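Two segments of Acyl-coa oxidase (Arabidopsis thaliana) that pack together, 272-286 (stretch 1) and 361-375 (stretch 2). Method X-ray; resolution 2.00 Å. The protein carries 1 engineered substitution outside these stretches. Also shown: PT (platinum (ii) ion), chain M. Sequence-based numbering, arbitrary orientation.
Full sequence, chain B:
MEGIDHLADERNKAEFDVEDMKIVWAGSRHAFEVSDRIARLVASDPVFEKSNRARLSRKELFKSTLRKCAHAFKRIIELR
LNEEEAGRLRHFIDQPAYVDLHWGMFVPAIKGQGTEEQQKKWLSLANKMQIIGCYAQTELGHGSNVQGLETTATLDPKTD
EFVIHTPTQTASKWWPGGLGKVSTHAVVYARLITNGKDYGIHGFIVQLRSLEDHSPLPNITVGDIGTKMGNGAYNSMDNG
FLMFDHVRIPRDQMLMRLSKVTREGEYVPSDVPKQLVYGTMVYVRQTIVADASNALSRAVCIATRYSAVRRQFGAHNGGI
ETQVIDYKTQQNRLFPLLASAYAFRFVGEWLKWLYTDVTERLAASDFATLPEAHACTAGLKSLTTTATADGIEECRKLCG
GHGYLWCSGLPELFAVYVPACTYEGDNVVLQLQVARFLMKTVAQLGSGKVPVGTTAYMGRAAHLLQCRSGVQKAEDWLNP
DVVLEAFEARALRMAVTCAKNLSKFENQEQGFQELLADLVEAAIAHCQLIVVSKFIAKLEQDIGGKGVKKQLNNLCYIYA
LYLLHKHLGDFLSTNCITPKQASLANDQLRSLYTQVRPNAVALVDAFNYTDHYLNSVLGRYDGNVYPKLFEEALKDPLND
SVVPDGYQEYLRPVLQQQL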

ATOM      1  N   VAL B 272     -23.801  11.279  37.094  1.00 47.48           N
ATOM      2  CA  VAL B 272     -23.938  10.790  35.723  1.00 46.54           C
ATOM      3  C   VAL B 272     -23.068   9.556  35.483  1.00 45.28           C
ATOM      4  O   VAL B 272     -21.861   9.571  35.740  1.00 47.19           O
ATOM      5  CB  VAL B 272     -23.540  11.870  34.693  1.00 44.64           C
ATOM      6  CG1 VAL B 272     -23.879  11.390  33.291  1.00 43.20           C
ATOM      7  CG2 VAL B 272     -24.250  13.185  35.003  1.00 44.27           C
ATOM      8  N   PRO B 273     -23.671   8.468  34.985  1.00 43.80           N
ATOM      9  CA  PRO B 273     -22.926   7.237  34.722  1.00 43.80           C
ATOM     10  C   PRO B 273     -21.744   7.483  33.783  1.00 44.05           C
ATOM     11  O   PRO B 273     -21.881   8.162  32.764  1.00 44.82           O
ATOM     12  CB  PRO B 273     -23.980   6.320  34.104  1.00 44.18           C
ATOM     13  CG  PRO B 273     -25.249   6.778  34.771  1.00 42.06           C
ATOM     14  CD  PRO B 273     -25.109   8.281  34.703  1.00 43.24           C
ATOM     15  N   LYS B 274     -20.590   6.935  34.141  1.00 43.57           N
ATOM     16  CA  LYS B 274     -19.383   7.085  33.338  1.00 44.22           C
ATOM     17  C   LYS B 274     -19.593   6.537  31.926  1.00 44.35           C
ATOM     18  O   LYS B 274     -19.062   7.082  30.953  1.00 44.81           O
ATOM     19  CB  LYS B 274     -18.226   6.360  34.013  1.00 44.44           C
ATOM     20  N   GLN B 275     -20.369   5.461  31.818  1.00 41.39           N
ATOM     21  CA  GLN B 275     -20.639   4.843  30.526  1.00 42.06           C
ATOM     22  C   GLN B 275     -21.325   5.778  29.530  1.00 41.82           C
ATOM     23  O   GLN B 275     -21.415   5.459  28.346  1.00 40.48           O
ATOM     24  CB  GLN B 275     -21.485   3.575  30.706  1.00 40.02           C
ATOM     25  CG  GLN B 275     -20.841   2.519  31.590  1.00 39.43           C
ATOM     26  CD  GLN B 275     -21.373   2.534  33.010  1.00 40.38           C
ATOM     27  OE1 GLN B 275     -21.545   3.596  33.615  1.00 41.92           O
ATOM     28  NE2 GLN B 275     -21.620   1.351  33.558  1.00 41.94           N
ATOM     29  N   LEU B 276     -21.812   6.922  30.001  1.00 42.38           N
ATOM     30  CA  LEU B 276     -22.477   7.877  29.116  1.00 44.28           C
ATOM     31  C   LEU B 276     -21.484   8.758  28.369  1.00 46.28           C
ATOM     32  O   LEU B 276     -21.736   9.943  28.137  1.00 50.50           O
ATOM     33  CB  LEU B 276     -23.459   8.755  29.899  1.00 42.76           C
ATOM     34  CG  LEU B 276     -24.765   8.045  30.294  1.00 41.99           C
ATOM     35  CD1 LEU B 276     -25.602   8.936  31.198  1.00 39.74           C
ATOM     36  CD2 LEU B 276     -25.531   7.686  29.031  1.00 40.33           C
ATOM     37  N   VAL B 277     -20.346   8.175  28.004  1.00 47.53           N
ATOM     38  CA  VAL B 277     -19.306   8.876  27.253  1.00 47.43           C
ATOM     39  C   VAL B 277     -18.919   7.992  26.075  1.00 47.19           C
ATOM     40  O   VAL B 277     -18.530   8.483  25.013  1.00 49.14           O
ATOM     41  CB  VAL B 277     -18.057   9.164  28.125  1.00 47.16           C
ATOM     42  CG1 VAL B 277     -16.813   9.295  27.254  1.00 46.71           C
ATOM     43  CG2 VAL B 277     -18.262  10.458  28.893  1.00 45.58           C
ATOM     44  N   TYR B 278     -19.040   6.682  26.267  1.00 46.21           N
ATOM     45  CA  TYR B 278     -18.720   5.731  25.214  1.00 47.61           C
ATOM     46  C   TYR B 278     -19.669   5.951  24.038  1.00 48.56           C
ATOM     47  O   TYR B 278     -19.437   5.448  22.939  1.00 51.44           O
ATOM     48  CB  TYR B 278     -18.869   4.295  25.723  1.00 46.29           C
ATOM     49  CG  TYR B 278     -18.013   3.951  26.925  1.00 45.45           C
ATOM     50  CD1 TYR B 278     -16.677   4.353  26.996  1.00 46.62           C
ATOM     51  CD2 TYR B 278     -18.524   3.182  27.972  1.00 45.97           C
ATOM     52  CE1 TYR B 278     -15.872   3.999  28.086  1.00 44.30           C
ATOM     53  CE2 TYR B 278     -17.727   2.823  29.063  1.00 45.79           C
ATOM     54  CZ  TYR B 278     -16.402   3.234  29.111  1.00 45.76           C
ATOM     55  OH  TYR B 278     -15.610   2.884  30.186  1.00 46.44           O
ATOM     56  N   GLY B 279     -20.739   6.702  24.277  1.00 47.24           N
ATOM     57  CA  GLY B 279     -21.704   6.965  23.227  1.00 48.43           C
ATOM     58  C   GLY B 279     -21.114   7.715  22.048  1.00 48.58           C
ATOM     59  O   GLY B 279     -21.560   7.554  20.908  1.00 47.89           O
ATOM     60  N   THR B 280     -20.112   8.543  22.320  1.00 48.40           N
ATOM     61  CA  THR B 280     -19.461   9.311  21.271  1.00 49.72           C
ATOM     62  C   THR B 280     -18.474   8.455  20.477  1.00 49.28           C
ATOM     63  O   THR B 280     -18.424   8.550  19.250  1.00 50.14           O
ATOM     64  CB  THR B 280     -18.720  10.536  21.850  1.00 51.09           C
ATOM     65  OG1 THR B 280     -17.788  10.105  22.852  1.00 53.58           O
ATOM     66  CG2 THR B 280     -19.710  11.515  22.466  1.00 49.61           C
ATOM     67  N   MET B 281     -17.693   7.618  21.158  1.00 48.36           N
ATOM     68  CA  MET B 281     -16.736   6.770  20.449  1.00 47.86           C
ATOM     69  C   MET B 281     -17.445   5.790  19.533  1.00 47.92           C
ATOM     70  O   MET B 281     -16.925   5.441  18.475  1.00 50.52           O
ATOM     71  CB  MET B 281     -15.833   6.000  21.419  1.00 46.02           C
ATOM     72  CG  MET B 281     -14.542   6.723  21.764  1.00 44.88           C
ATOM     73  SD  MET B 281     -13.401   5.705  22.727  1.00 55.02           S
ATOM     74  CE  MET B 281     -12.193   5.215  21.427  1.00 44.35           C
ATOM     75  N   VAL B 282     -18.626   5.336  19.937  1.00 48.02           N
ATOM     76  CA  VAL B 282     -19.390   4.412  19.106  1.00 48.23           C
ATOM     77  C   VAL B 282     -19.821   5.178  17.856  1.00 49.33           C
ATOM     78  O   VAL B 282     -20.049   4.597  16.789  1.00 49.19           O
ATOM     79  CB  VAL B 282     -20.640   3.902  19.845  1.00 48.81           C
ATOM     80  CG1 VAL B 282     -21.454   2.988  18.934  1.00 48.22           C
ATOM     81  CG2 VAL B 282     -20.222   3.163  21.112  1.00 50.59           C
ATOM     82  N   TYR B 283     -19.921   6.496  18.003  1.00 47.29           N
ATOM     83  CA  TYR B 283     -20.315   7.362  16.906  1.00 45.17           C
ATOM     84  C   TYR B 283     -19.128   7.604  15.987  1.00 42.43           C
ATOM     85  O   TYR B 283     -19.217   7.395  14.784  1.00 43.32           O
ATOM     86  CB  TYR B 283     -20.823   8.697  17.452  1.00 45.20           C
ATOM     87  CG  TYR B 283     -21.355   9.626  16.392  1.00 44.47           C
ATOM     88  CD1 TYR B 283     -22.479   9.282  15.636  1.00 43.46           C
ATOM     89  CD2 TYR B 283     -20.754  10.862  16.156  1.00 42.56           C
ATOM     90  CE1 TYR B 283     -22.993  10.151  14.678  1.00 44.75           C
ATOM     91  CE2 TYR B 283     -21.261  11.736  15.202  1.00 44.64           C
ATOM     92  CZ  TYR B 283     -22.379  11.376  14.469  1.00 46.35           C
ATOM     93  OH  TYR B 283     -22.891  12.247  13.534  1.00 49.44           O
ATOM     94  N   VAL B 284     -18.017   8.043  16.567  1.00 40.78           N
ATOM     95  CA  VAL B 284     -16.814   8.319  15.792  1.00 39.71           C
ATOM     96  C   VAL B 284     -16.386   7.081  15.002  1.00 38.66           C
ATOM     97  O   VAL B 284     -15.988   7.178  13.839  1.00 38.08           O
ATOM     98  CB  VAL B 284     -15.655   8.756  16.703  1.00 39.62           C
ATOM     99  CG1 VAL B 284     -14.445   9.114  15.870  1.00 42.42           C
ATOM    100  CG2 VAL B 284     -16.084   9.945  17.557  1.00 40.11           C
ATOM    101  N   ARG B 285     -16.480   5.916  15.635  1.00 36.02           N
ATOM    102  CA  ARG B 285     -16.105   4.669  14.991  1.00 36.18           C
ATOM    103  C   ARG B 285     -17.104   4.297  13.912  1.00 36.00           C
ATOM    104  O   ARG B 285     -16.764   3.636  12.928  1.00 37.60           O
ATOM    105  CB  ARG B 285     -16.004   3.561  16.036  1.00 36.12           C
ATOM    106  CG  ARG B 285     -14.856   3.757  17.006  1.00 38.53           C
ATOM    107  CD  ARG B 285     -14.841   2.658  18.038  1.00 37.35           C
ATOM    108  NE  ARG B 285     -13.616   2.665  18.830  1.00 39.01           N
ATOM    109  CZ  ARG B 285     -13.372   1.799  19.807  1.00 36.06           C
ATOM    110  NH1 ARG B 285     -14.275   0.872  20.113  1.00 35.92           N
ATOM    111  NH2 ARG B 285     -12.228   1.848  20.467  1.00 34.89           N
ATOM    112  N   GLN B 286     -18.344   4.731  14.101  1.00 34.53           N
ATOM    113  CA  GLN B 286     -19.403   4.461  13.139  1.00 34.22           C
ATOM    114  C   GLN B 286     -19.150   5.298  11.894  1.00 30.67           C
ATOM    115  O   GLN B 286     -19.351   4.832  10.770  1.00 29.35           O
ATOM    116  CB  GLN B 286     -20.771   4.808  13.757  1.00 35.64           C
ATOM    117  CG  GLN B 286     -21.982   4.483  12.888  1.00 38.33           C
ATOM    118  CD  GLN B 286     -22.153   5.442  11.722  1.00 40.14           C
ATOM    119  OE1 GLN B 286     -22.009   6.654  11.876  1.00 40.91           O
ATOM    120  NE2 GLN B 286     -22.485   4.905  10.552  1.00 41.48           N
TER
HETATM  121 PT    PT M1664     -14.813   2.873  22.870  1.00 88.54          PT
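Stretch 2 361-375: RLAASDFATLPEAHA

The apolar centre of the contact is built from leucines of stretch 2 set against the turn of stretch 1 and the residues that follow it. The CA atoms of Leu-276 and Leu-362 lie 6.5 Å apart, and the CA-to-CB bond of Leu-362 points toward stretch 1; Leu-362 CB lies 3.8 Å from Leu-276 CD2, and Leu-362 CD2 lies 3.6 Å from Gln-275 O. Leu-276 leaves its backbone sideways, yet its m,t rotamer carries CD2 to 3.0 Å from Leu-362 O, a very short approach. Leu-370, with chi1 t and chi2 p, places CD2 3.7 Å from Tyr-278 CD2, near the plane of the tyrosine ring, and 3.6 Å from Gln-275 CG.

The backbone runs as follows. Stretch 1 makes a type I turn from Pro-273 to Leu-276, closed by Leu-276 N to Pro-273 O at 3.0 Å, and continues as a helix that includes Met-281 to Gln-286. Stretch 2 passes from one helix through a loop in which Ser-365 has positive phi (54°) into another that includes Leu-370 to Ala-375. This last helix and that of stretch 1 run in broadly the same direction, crossing at 28° with axes 10.7 Å apart at closest approach.

Beside the turn, Phe-367 CZ packs 3.6 Å from Pro-273 CB, while Gln-275 covers a face of the phenyl ring: its CB stands 4.1 Å from the ring centroid, 13° off the normal, a CH-pi contact.

Farther along, His-374 turns its edge to the face of Tyr-278, with centroids of the two rings 5.1 Å apart and planes at 60°. His-374 CD2 also lies 3.6 Å from Arg-285 NH1, and His-374 NE2 binds the platinum ion PT at 2.0 Å. Even at this polar edge no hydrogen bond joins the stretches, although together they bury 610 Å².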

ATOM      1  N   ARG B 361     -30.788   3.235  25.076  1.00 45.17           N
ATOM      2  CA  ARG B 361     -30.707   2.439  26.294  1.00 45.74           C
ATOM      3  C   ARG B 361     -29.732   3.034  27.289  1.00 45.69           C
ATOM      4  O   ARG B 361     -29.952   2.969  28.497  1.00 45.76           O
ATOM      5  CB  ARG B 361     -30.303   0.999  25.962  1.00 44.83           C
ATOM      6  CG  ARG B 361     -29.043   0.906  25.143  1.00 45.71           C
ATOM      7  CD  ARG B 361     -28.768  -0.531  24.771  1.00 46.86           C
ATOM      8  NE  ARG B 361     -29.922  -1.167  24.137  1.00 46.89           N
ATOM      9  CZ  ARG B 361     -30.524  -2.253  24.615  1.00 46.73           C
ATOM     10  NH1 ARG B 361     -30.080  -2.817  25.731  1.00 46.57           N
ATOM     11  NH2 ARG B 361     -31.556  -2.783  23.974  1.00 42.74           N
ATOM     12  N   LEU B 362     -28.651   3.612  26.781  1.00 46.10           N
ATOM     13  CA  LEU B 362     -27.636   4.226  27.635  1.00 47.15           C
ATOM     14  C   LEU B 362     -28.216   5.411  28.407  1.00 47.06           C
ATOM     15  O   LEU B 362     -27.757   5.737  29.503  1.00 45.74           O
ATOM     16  CB  LEU B 362     -26.446   4.695  26.793  1.00 46.74           C
ATOM     17  CG  LEU B 362     -25.139   3.914  26.981  1.00 47.24           C
ATOM     18  CD1 LEU B 362     -25.371   2.441  26.692  1.00 44.94           C
ATOM     19  CD2 LEU B 362     -24.062   4.480  26.066  1.00 45.90           C
ATOM     20  N   ALA B 363     -29.223   6.052  27.824  1.00 46.50           N
ATOM     21  CA  ALA B 363     -29.870   7.195  28.454  1.00 46.62           C
ATOM     22  C   ALA B 363     -30.781   6.708  29.581  1.00 47.06           C
ATOM     23  O   ALA B 363     -31.240   7.495  30.414  1.00 48.59           O
ATOM     24  CB  ALA B 363     -30.669   7.975  27.419  1.00 45.39           C
ATOM     25  N   ALA B 364     -31.031   5.401  29.598  1.00 46.11           N
ATOM     26  CA  ALA B 364     -31.876   4.770  30.605  1.00 45.34           C
ATOM     27  C   ALA B 364     -31.022   3.901  31.527  1.00 45.38           C
ATOM     28  O   ALA B 364     -31.523   2.978  32.171  1.00 45.83           O
ATOM     29  CB  ALA B 364     -32.937   3.922  29.926  1.00 44.91           C
ATOM     30  N   SER B 365     -29.728   4.202  31.578  1.00 44.98           N
ATOM     31  CA  SER B 365     -28.787   3.455  32.404  1.00 43.67           C
ATOM     32  C   SER B 365     -28.820   1.957  32.125  1.00 43.43           C
ATOM     33  O   SER B 365     -28.540   1.145  33.008  1.00 43.49           O
ATOM     34  CB  SER B 365     -29.057   3.713  33.887  1.00 44.02           C
ATOM     35  OG  SER B 365     -28.691   5.036  34.231  1.00 41.43           O
ATOM     36  N   ASP B 366     -29.165   1.603  30.892  1.00 43.20           N
ATOM     37  CA  ASP B 366     -29.217   0.208  30.468  1.00 43.43           C
ATOM     38  C   ASP B 366     -27.938  -0.108  29.697  1.00 43.09           C
ATOM     39  O   ASP B 366     -27.875   0.064  28.479  1.00 42.79           O
ATOM     40  CB  ASP B 366     -30.447  -0.029  29.588  1.00 43.93           C
ATOM     41  CG  ASP B 366     -30.421  -1.371  28.895  1.00 46.83           C
ATOM     42  OD1 ASP B 366     -29.776  -2.308  29.421  1.00 46.70           O
ATOM     43  OD2 ASP B 366     -31.056  -1.495  27.823  1.00 46.40           O
ATOM     44  N   PHE B 367     -26.923  -0.566  30.426  1.00 41.42           N
ATOM     45  CA  PHE B 367     -25.627  -0.888  29.850  1.00 42.54           C
ATOM     46  C   PHE B 367     -25.464  -2.379  29.565  1.00 42.72           C
ATOM     47  O   PHE B 367     -24.345  -2.880  29.469  1.00 44.05           O
ATOM     48  CB  PHE B 367     -24.518  -0.437  30.805  1.00 42.63           C
ATOM     49  CG  PHE B 367     -24.790   0.882  31.470  1.00 39.95           C
ATOM     50  CD1 PHE B 367     -24.624   1.020  32.848  1.00 39.00           C
ATOM     51  CD2 PHE B 367     -25.231   1.981  30.733  1.00 41.87           C
ATOM     52  CE1 PHE B 367     -24.896   2.229  33.486  1.00 38.29           C
ATOM     53  CE2 PHE B 367     -25.509   3.203  31.363  1.00 39.74           C
ATOM     54  CZ  PHE B 367     -25.341   3.323  32.745  1.00 39.10           C
ATOM     55  N   ALA B 368     -26.581  -3.084  29.427  1.00 43.01           N
ATOM     56  CA  ALA B 368     -26.560  -4.521  29.163  1.00 42.18           C
ATOM     57  C   ALA B 368     -25.853  -4.900  27.857  1.00 41.89           C
ATOM     58  O   ALA B 368     -25.141  -5.908  27.797  1.00 41.51           O
ATOM     59  CB  ALA B 368     -27.983  -5.058  29.152  1.00 41.86           C
ATOM     60  N   THR B 369     -26.046  -4.098  26.815  1.00 41.16           N
ATOM     61  CA  THR B 369     -25.429  -4.387  25.522  1.00 39.29           C
ATOM     62  C   THR B 369     -24.157  -3.592  25.241  1.00 37.85           C
ATOM     63  O   THR B 369     -23.603  -3.684  24.147  1.00 37.83           O
ATOM     64  CB  THR B 369     -26.408  -4.115  24.376  1.00 39.87           C
ATOM     65  OG1 THR B 369     -26.677  -2.709  24.306  1.00 37.73           O
ATOM     66  CG2 THR B 369     -27.701  -4.887  24.592  1.00 39.89           C
ATOM     67  N   LEU B 370     -23.701  -2.820  26.220  1.00 36.50           N
ATOM     68  CA  LEU B 370     -22.502  -2.009  26.051  1.00 35.83           C
ATOM     69  C   LEU B 370     -21.264  -2.824  25.648  1.00 36.50           C
ATOM     70  O   LEU B 370     -20.542  -2.450  24.721  1.00 33.16           O
ATOM     71  CB  LEU B 370     -22.214  -1.231  27.336  1.00 38.11           C
ATOM     72  CG  LEU B 370     -21.139  -0.146  27.236  1.00 40.91           C
ATOM     73  CD1 LEU B 370     -21.510   0.836  26.121  1.00 39.54           C
ATOM     74  CD2 LEU B 370     -20.999   0.567  28.581  1.00 40.41           C
ATOM     75  N   PRO B 371     -20.995  -3.942  26.346  1.00 37.78           N
ATOM     76  CA  PRO B 371     -19.828  -4.766  26.009  1.00 37.78           C
ATOM     77  C   PRO B 371     -19.838  -5.225  24.550  1.00 38.32           C
ATOM     78  O   PRO B 371     -18.827  -5.135  23.859  1.00 36.93           O
ATOM     79  CB  PRO B 371     -19.939  -5.933  26.988  1.00 36.65           C
ATOM     80  CG  PRO B 371     -20.552  -5.292  28.191  1.00 36.28           C
ATOM     81  CD  PRO B 371     -21.643  -4.442  27.574  1.00 37.28           C
ATOM     82  N   GLU B 372     -20.984  -5.715  24.087  1.00 38.10           N
ATOM     83  CA  GLU B 372     -21.098  -6.186  22.709  1.00 38.43           C
ATOM     84  C   GLU B 372     -20.939  -5.034  21.712  1.00 35.23           C
ATOM     85  O   GLU B 372     -20.203  -5.143  20.733  1.00 34.14           O
ATOM     86  CB  GLU B 372     -22.457  -6.863  22.494  1.00 40.60           C
ATOM     87  CG  GLU B 372     -22.608  -7.544  21.141  1.00 44.69           C
ATOM     88  CD  GLU B 372     -23.930  -7.222  20.462  1.00 47.49           C
ATOM     89  OE1 GLU B 372     -24.982  -7.281  21.135  1.00 51.41           O
ATOM     90  OE2 GLU B 372     -23.919  -6.921  19.251  1.00 46.71           O
ATOM     91  N   ALA B 373     -21.635  -3.934  21.981  1.00 34.22           N
ATOM     92  CA  ALA B 373     -21.605  -2.755  21.119  1.00 32.77           C
ATOM     93  C   ALA B 373     -20.176  -2.281  20.891  1.00 31.80           C
ATOM     94  O   ALA B 373     -19.794  -1.922  19.776  1.00 29.20           O
ATOM     95  CB  ALA B 373     -22.433  -1.645  21.732  1.00 31.47           C
ATOM     96  N   HIS B 374     -19.387  -2.292  21.955  1.00 30.30           N
ATOM     97  CA  HIS B 374     -18.012  -1.871  21.870  1.00 29.03           C
ATOM     98  C   HIS B 374     -17.121  -2.799  21.050  1.00 30.91           C
ATOM     99  O   HIS B 374     -16.268  -2.325  20.279  1.00 27.71           O
ATOM    100  CB  HIS B 374     -17.451  -1.733  23.268  1.00 29.22           C
ATOM    101  CG  HIS B 374     -17.024  -0.344  23.565  1.00 28.85           C
ATOM    102  ND1 HIS B 374     -16.882   0.144  24.842  1.00 31.86           N
ATOM    103  CD2 HIS B 374     -16.707   0.666  22.733  1.00 24.62           C
ATOM    104  CE1 HIS B 374     -16.507   1.407  24.779  1.00 26.50           C
ATOM    105  NE2 HIS B 374     -16.398   1.739  23.510  1.00  1.37           N
ATOM    106  N   ALA B 375     -17.322  -4.105  21.216  1.00 27.54           N
ATOM    107  CA  ALA B 375     -16.574  -5.122  20.492  1.00 28.37           C
ATOM    108  C   ALA B 375     -16.832  -5.009  18.996  1.00 28.84           C
ATOM    109  O   ALA B 375     -15.894  -4.916  18.205  1.00 25.31           O
ATOM    110  CB  ALA B 375     -16.967  -6.515  20.988  1.00 30.91           C
TER